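Local coordinates for protein UDP-N-acetylmuramate-alanine ligase MurC (Thermotoga maritima, PDB 1J6U) that catalyses the ATP-dependent joining of L-alanine to UDP-N-acetylmuramate, an early step in assembling the peptidoglycan of the bacterial cell wall, at residues Glu254-Val259 / Tyr266-Leu271; Val132-Lys137 / Leu300-Glu305. One frame throughout, in Å; residues are numbered along the deposited sequence.

Contact 1 (Glu254-Val259 / Tyr266-Leu271); sequences EQKAMV and YLELKL
E268 reaches from strand 266-271 across the side chains of M258 and K256, an example of how one extended acid touches two neighbours in turn. Its CB sits against the selenomethionine methyl of M258. CG, anti to the backbone N (chi1 -177°), lies 3.7 Å from that methyl, CE of M258, and equally far from the carbonyl O of A257. At the carboxylate, OE2 rests 3.7 Å from CD of K256, while OE1 accepts a 2.7 Å bond from water 2, which takes a weak one from K256 NZ. With an alanine here, water 2 would probably lose its carboxylate acceptor, and M258 CE and K256 CD their packing, although E254 remains near the lysine's charge. The strands form an antiparallel hairpin, the middle and one outer strand of a three-stranded sheet, with a classic beta bulge at Y266 and L267: V259 O accepts from Y266 N at 2.7 Å and from L267 N at 3.1 Å. On the face bearing Q255, A257, V259, L267, L269 and L271, L267 CD1 lies 3.6 Å from V259 CB, and helices 276-291 and 296-305 pack there. K256 and K270 run alongside each other, CE of K256 3.4 Å from CD of K270.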
loop_
_atom_site.group_PDB
_atom_site.type_symbol
_atom_site.label_atom_id
_atom_site.label_comp_id
_atom_site.label_asym_id
_atom_site.label_seq_id
_atom_site.Cartn_x
_atom_site.Cartn_y
_atom_site.Cartn_z
ATOM N N GLU A 254 -5.498 14.497 14.730
ATOM C CA GLU A 254 -4.756 13.326 15.161
ATOM C C GLU A 254 -5.702 12.438 15.856
ATOM O O GLU A 254 -6.848 12.814 16.115
ATOM C CB GLU A 254 -3.684 13.710 16.187
ATOM C CG GLU A 254 -4.277 14.624 17.299
ATOM C CD GLU A 254 -3.440 14.722 18.567
ATOM O OE1 GLU A 254 -2.226 15.035 18.500
ATOM O OE2 GLU A 254 -4.015 14.496 19.650
ATOM N N GLN A 255 -5.220 11.240 16.156
ATOM C CA GLN A 255 -6.046 10.327 16.908
ATOM C C GLN A 255 -5.105 9.787 17.989
ATOM O O GLN A 255 -3.884 9.676 17.758
ATOM C CB GLN A 255 -6.625 9.221 16.002
ATOM C CG GLN A 255 -5.589 8.347 15.375
ATOM C CD GLN A 255 -6.202 7.169 14.663
ATOM O OE1 GLN A 255 -7.218 6.611 15.102
ATOM N NE2 GLN A 255 -5.582 6.765 13.560
ATOM N N LYS A 256 -5.674 9.498 19.164
ATOM C CA LYS A 256 -4.925 8.992 20.325
ATOM C C LYS A 256 -5.456 7.636 20.741
ATOM O O LYS A 256 -6.639 7.351 20.590
ATOM C CB LYS A 256 -5.065 9.947 21.526
ATOM C CG LYS A 256 -4.067 11.107 21.548
ATOM C CD LYS A 256 -4.413 12.134 22.648
ATOM C CE LYS A 256 -3.435 13.324 22.671
ATOM N NZ LYS A 256 -3.903 14.515 23.495
ATOM N N ALA A 257 -4.578 6.798 21.277
ATOM C CA ALA A 257 -5.000 5.487 21.739
ATOM C C ALA A 257 -4.196 5.084 22.984
ATOM O O ALA A 257 -2.964 5.249 23.047
ATOM C CB ALA A 257 -4.835 4.425 20.611
HETATM N N MSE A 258 -4.919 4.601 23.987
HETATM C CA MSE A 258 -4.307 4.115 25.223
HETATM C C MSE A 258 -3.962 2.647 24.975
HETATM O O MSE A 258 -4.844 1.825 24.736
HETATM C CB MSE A 258 -5.293 4.206 26.396
HETATM C CG MSE A 258 -4.903 5.212 27.458
HETATM SE SE MSE A 258 -3.042 4.967 27.952
HETATM C CE MSE A 258 -2.585 6.848 27.820
ATOM N N VAL A 259 -2.689 2.305 25.012
ATOM C CA VAL A 259 -2.330 0.924 24.742
ATOM C C VAL A 259 -1.965 0.159 26.001
ATOM O O VAL A 259 -1.208 0.659 26.826
ATOM C CB VAL A 259 -1.163 0.888 23.769
ATOM C CG1 VAL A 259 -0.679 -0.504 23.584
ATOM C CG2 VAL A 259 -1.602 1.447 22.460
ATOM N N TYR A 266 -0.024 0.807 29.270
ATOM C CA TYR A 266 1.384 0.809 28.947
ATOM C C TYR A 266 1.878 2.072 28.273
ATOM O O TYR A 266 2.985 2.527 28.528
ATOM C CB TYR A 266 1.666 -0.399 28.049
ATOM C CG TYR A 266 3.113 -0.583 27.766
ATOM C CD1 TYR A 266 3.561 -0.842 26.473
ATOM C CD2 TYR A 266 4.049 -0.550 28.804
ATOM C CE1 TYR A 266 4.903 -1.081 26.205
ATOM C CE2 TYR A 266 5.407 -0.781 28.551
ATOM C CZ TYR A 266 5.824 -1.047 27.253
ATOM O OH TYR A 266 7.151 -1.258 27.011
ATOM N N LEU A 267 1.069 2.630 27.381
ATOM C CA LEU A 267 1.455 3.852 26.680
ATOM C C LEU A 267 0.312 4.472 25.895
ATOM O O LEU A 267 -0.737 3.860 25.625
ATOM C CB LEU A 267 2.642 3.599 25.723
ATOM C CG LEU A 267 2.441 2.561 24.603
ATOM C CD1 LEU A 267 1.642 3.169 23.453
ATOM C CD2 LEU A 267 3.802 2.106 24.103
ATOM N N GLU A 268 0.533 5.715 25.529
ATOM C CA GLU A 268 -0.443 6.398 24.744
ATOM C C GLU A 268 0.141 6.563 23.349
ATOM O O GLU A 268 1.223 7.130 23.172
ATOM C CB GLU A 268 -0.774 7.765 25.326
ATOM C CG GLU A 268 -1.844 8.441 24.529
ATOM C CD GLU A 268 -2.202 9.789 25.067
ATOM O OE1 GLU A 268 -1.327 10.684 25.046
ATOM O OE2 GLU A 268 -3.362 9.945 25.504
ATOM N N LEU A 269 -0.590 6.032 22.376
ATOM C CA LEU A 269 -0.234 6.142 20.965
ATOM C C LEU A 269 -0.919 7.361 20.348
ATOM O O LEU A 269 -2.140 7.524 20.458
ATOM C CB LEU A 269 -0.704 4.902 20.216
ATOM C CG LEU A 269 -0.541 4.849 18.707
ATOM C CD1 LEU A 269 0.917 5.032 18.287
ATOM C CD2 LEU A 269 -1.081 3.512 18.258
ATOM N N LYS A 270 -0.130 8.231 19.739
ATOM C CA LYS A 270 -0.679 9.376 19.023
ATOM C C LYS A 270 -0.279 9.240 17.526
ATOM O O LYS A 270 0.877 8.998 17.204
ATOM C CB LYS A 270 -0.119 10.677 19.559
ATOM C CG LYS A 270 -0.565 11.040 20.931
ATOM C CD LYS A 270 -0.526 12.555 21.037
ATOM C CE LYS A 270 0.007 13.031 22.372
ATOM N NZ LYS A 270 0.343 14.477 22.264
ATOM N N LEU A 271 -1.243 9.376 16.624
ATOM C CA LEU A 271 -0.979 9.311 15.174
ATOM C C LEU A 271 -1.543 10.538 14.445
ATOM O O LEU A 271 -2.682 10.976 14.714
ATOM C CB LEU A 271 -1.630 8.074 14.555
ATOM C CG LEU A 271 -1.166 6.728 15.106
ATOM C CD1 LEU A 271 -2.036 5.605 14.617
ATOM C CD2 LEU A 271 0.295 6.547 14.708
HETATM O O HOH W 1 -2.455 16.156 21.573
HETATM O O HOH W 2 -3.013 12.721 25.712
#

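Contact 2 (Val132-Lys137 / Leu300-Glu305); sequences VAHVLK and LEALEE
H134 sets its ring against A302 because its CG stands opposite the backbone N (chi1 172°), carrying the imidazole straight out from helix 132-137 to the neighbouring helix. V135 has CG2 anti to its carbonyl carbon, which turns that methyl towards L303. Polar and apolar parts of the contact thus come from consecutive residues of one turn. The polar part is a single bond: H134 NE2 donates to the carbonyl O of A302 over 2.6 Å. The oxygen lies at the ring edge, practically in the imidazole plane, but the N-H approaches from above the carbonyl plane instead of along a lone pair, and the bond is bent (134° at the hydrogen). The same oxygen takes a weak backbone bond from E305 N, so two donors share it in the last turn of helix 296-305, where the helix end would probably make the carbonyl a more willing acceptor. CB of A302 lies 4.0 Å from CD2 of the same ring. On the apolar side this small CB also comes within 4.2 Å of V135 CA, while V135 CG2 meets L303 CD2 at 4.1 Å, the two side chains crossing at a slant. With only a methyl at A302, the helices approach closely, the axes of segments 132-137 and 300-305 8.9 Å apart at an angle of 128°. Further along, F306 brings its ring to that of H134, and H138 touches A302 and E305. Helix 125-138 begins in the predicted ATP-binding loop, consistent with the P-loop of Mur ligases. Beside this pair, helix 276-291 supplies F289 to V135 and I286 to L303; L303 also reaches strand 264-271, packing on L269 and L271, while L300 meets L267 and L269.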
loop_
_atom_site.group_PDB
_atom_site.type_symbol
_atom_site.label_atom_id
_atom_site.label_comp_id
_atom_site.label_asym_id
_atom_site.label_seq_id
_atom_site.Cartn_x
_atom_site.Cartn_y
_atom_site.Cartn_z
ATOM N N VAL A 132 7.228 0.850 9.884
ATOM C CA VAL A 132 8.448 0.184 10.291
ATOM C C VAL A 132 9.633 0.926 9.714
ATOM O O VAL A 132 10.559 1.287 10.446
ATOM C CB VAL A 132 8.481 -1.294 9.809
ATOM C CG1 VAL A 132 9.850 -1.959 10.147
ATOM C CG2 VAL A 132 7.379 -2.057 10.478
ATOM N N ALA A 133 9.600 1.149 8.403
ATOM C CA ALA A 133 10.662 1.873 7.737
ATOM C C ALA A 133 10.836 3.266 8.350
ATOM O O ALA A 133 11.957 3.725 8.583
ATOM C CB ALA A 133 10.349 2.019 6.222
ATOM N N HIS A 134 9.724 3.965 8.545
ATOM C CA HIS A 134 9.776 5.302 9.126
ATOM C C HIS A 134 10.439 5.295 10.534
ATOM O O HIS A 134 11.270 6.147 10.820
ATOM C CB HIS A 134 8.358 5.869 9.161
ATOM C CG HIS A 134 8.230 7.164 9.897
ATOM N ND1 HIS A 134 8.625 8.367 9.359
ATOM C CD2 HIS A 134 7.674 7.453 11.099
ATOM C CE1 HIS A 134 8.310 9.345 10.190
ATOM N NE2 HIS A 134 7.731 8.816 11.253
ATOM N N VAL A 135 10.050 4.357 11.401
ATOM C CA VAL A 135 10.653 4.203 12.737
ATOM C C VAL A 135 12.177 3.968 12.591
ATOM O O VAL A 135 13.003 4.703 13.136
ATOM C CB VAL A 135 10.061 2.987 13.489
ATOM C CG1 VAL A 135 10.852 2.724 14.765
ATOM C CG2 VAL A 135 8.592 3.235 13.843
ATOM N N LEU A 136 12.549 2.946 11.841
ATOM C CA LEU A 136 13.956 2.657 11.634
ATOM C C LEU A 136 14.705 3.899 11.119
ATOM O O LEU A 136 15.840 4.181 11.512
ATOM C CB LEU A 136 14.117 1.470 10.669
ATOM C CG LEU A 136 14.441 0.068 11.219
ATOM C CD1 LEU A 136 14.591 0.097 12.742
ATOM C CD2 LEU A 136 13.397 -0.920 10.790
ATOM N N LYS A 137 14.088 4.678 10.258
ATOM C CA LYS A 137 14.806 5.851 9.782
ATOM C C LYS A 137 14.941 6.888 10.894
ATOM O O LYS A 137 15.971 7.546 11.015
ATOM C CB LYS A 137 14.084 6.469 8.577
ATOM C CG LYS A 137 14.360 5.784 7.245
ATOM C CD LYS A 137 13.321 6.191 6.161
ATOM C CE LYS A 137 13.259 7.700 5.865
ATOM N NZ LYS A 137 14.549 8.331 5.452
ATOM N N LEU A 300 7.604 6.133 19.458
ATOM C CA LEU A 300 6.312 6.813 19.503
ATOM C C LEU A 300 6.345 8.219 18.911
ATOM O O LEU A 300 5.343 8.731 18.422
ATOM C CB LEU A 300 5.789 6.878 20.935
ATOM C CG LEU A 300 5.323 5.516 21.472
ATOM C CD1 LEU A 300 5.104 5.569 22.983
ATOM C CD2 LEU A 300 4.049 5.128 20.785
ATOM N N GLU A 301 7.498 8.846 18.988
ATOM C CA GLU A 301 7.696 10.181 18.449
ATOM C C GLU A 301 7.621 10.046 16.908
ATOM O O GLU A 301 6.971 10.835 16.208
ATOM C CB GLU A 301 9.069 10.655 18.916
ATOM C CG GLU A 301 9.527 12.008 18.469
ATOM C CD GLU A 301 10.925 12.306 19.011
ATOM O OE1 GLU A 301 11.652 11.333 19.337
ATOM O OE2 GLU A 301 11.299 13.498 19.100
ATOM N N ALA A 302 8.261 9.005 16.403
ATOM C CA ALA A 302 8.289 8.721 15.000
ATOM C C ALA A 302 6.866 8.364 14.540
ATOM O O ALA A 302 6.376 8.881 13.525
ATOM C CB ALA A 302 9.227 7.571 14.748
ATOM N N LEU A 303 6.185 7.499 15.284
ATOM C CA LEU A 303 4.867 7.131 14.855
ATOM C C LEU A 303 3.972 8.333 14.832
ATOM O O LEU A 303 3.103 8.459 13.977
ATOM C CB LEU A 303 4.254 6.033 15.732
ATOM C CG LEU A 303 4.822 4.623 15.505
ATOM C CD1 LEU A 303 4.204 3.708 16.536
ATOM C CD2 LEU A 303 4.554 4.106 14.079
ATOM N N GLU A 304 4.182 9.241 15.758
ATOM C CA GLU A 304 3.321 10.402 15.784
ATOM C C GLU A 304 3.541 11.259 14.531
ATOM O O GLU A 304 2.613 11.844 14.006
ATOM C CB GLU A 304 3.573 11.219 17.048
ATOM C CG GLU A 304 2.755 12.474 17.097
ATOM C CD GLU A 304 2.656 13.049 18.482
ATOM O OE1 GLU A 304 3.673 13.010 19.217
ATOM O OE2 GLU A 304 1.559 13.550 18.827
ATOM N N GLU A 305 4.768 11.280 14.044
ATOM C CA GLU A 305 5.141 12.057 12.876
ATOM C C GLU A 305 4.916 11.365 11.515
ATOM O O GLU A 305 5.007 11.998 10.492
ATOM C CB GLU A 305 6.622 12.459 13.008
ATOM C CG GLU A 305 6.884 13.632 13.983
ATOM C CD GLU A 305 8.384 13.810 14.332
ATOM O OE1 GLU A 305 9.245 13.368 13.531
ATOM O OE2 GLU A 305 8.700 14.404 15.402
#

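Contacts 1 and 2 share helix 296-305 as their common boundary: L300 and L303 face the hairpin, A302 and L303 the helix 125-138 that starts within the predicted ATP site. Their centres lie 14 Å apart, and side chains bridge the interval directly. L267 CD2 packs 3.9 Å from L300 CD1, and L271 CD2 comes within 3.5 Å of L303 O. At the polar margin K270 CD approaches E304 OE2 at 3.2 Å; the K270 ammonium forms a long, weak ion pair with that carboxylate, which probably offsets the closeness of E254 OE1, 4.1 Å from E304 OE2. The side chains of L271 and L303 each lie about 8 Å from that of T127, a predicted ATP-binding residue.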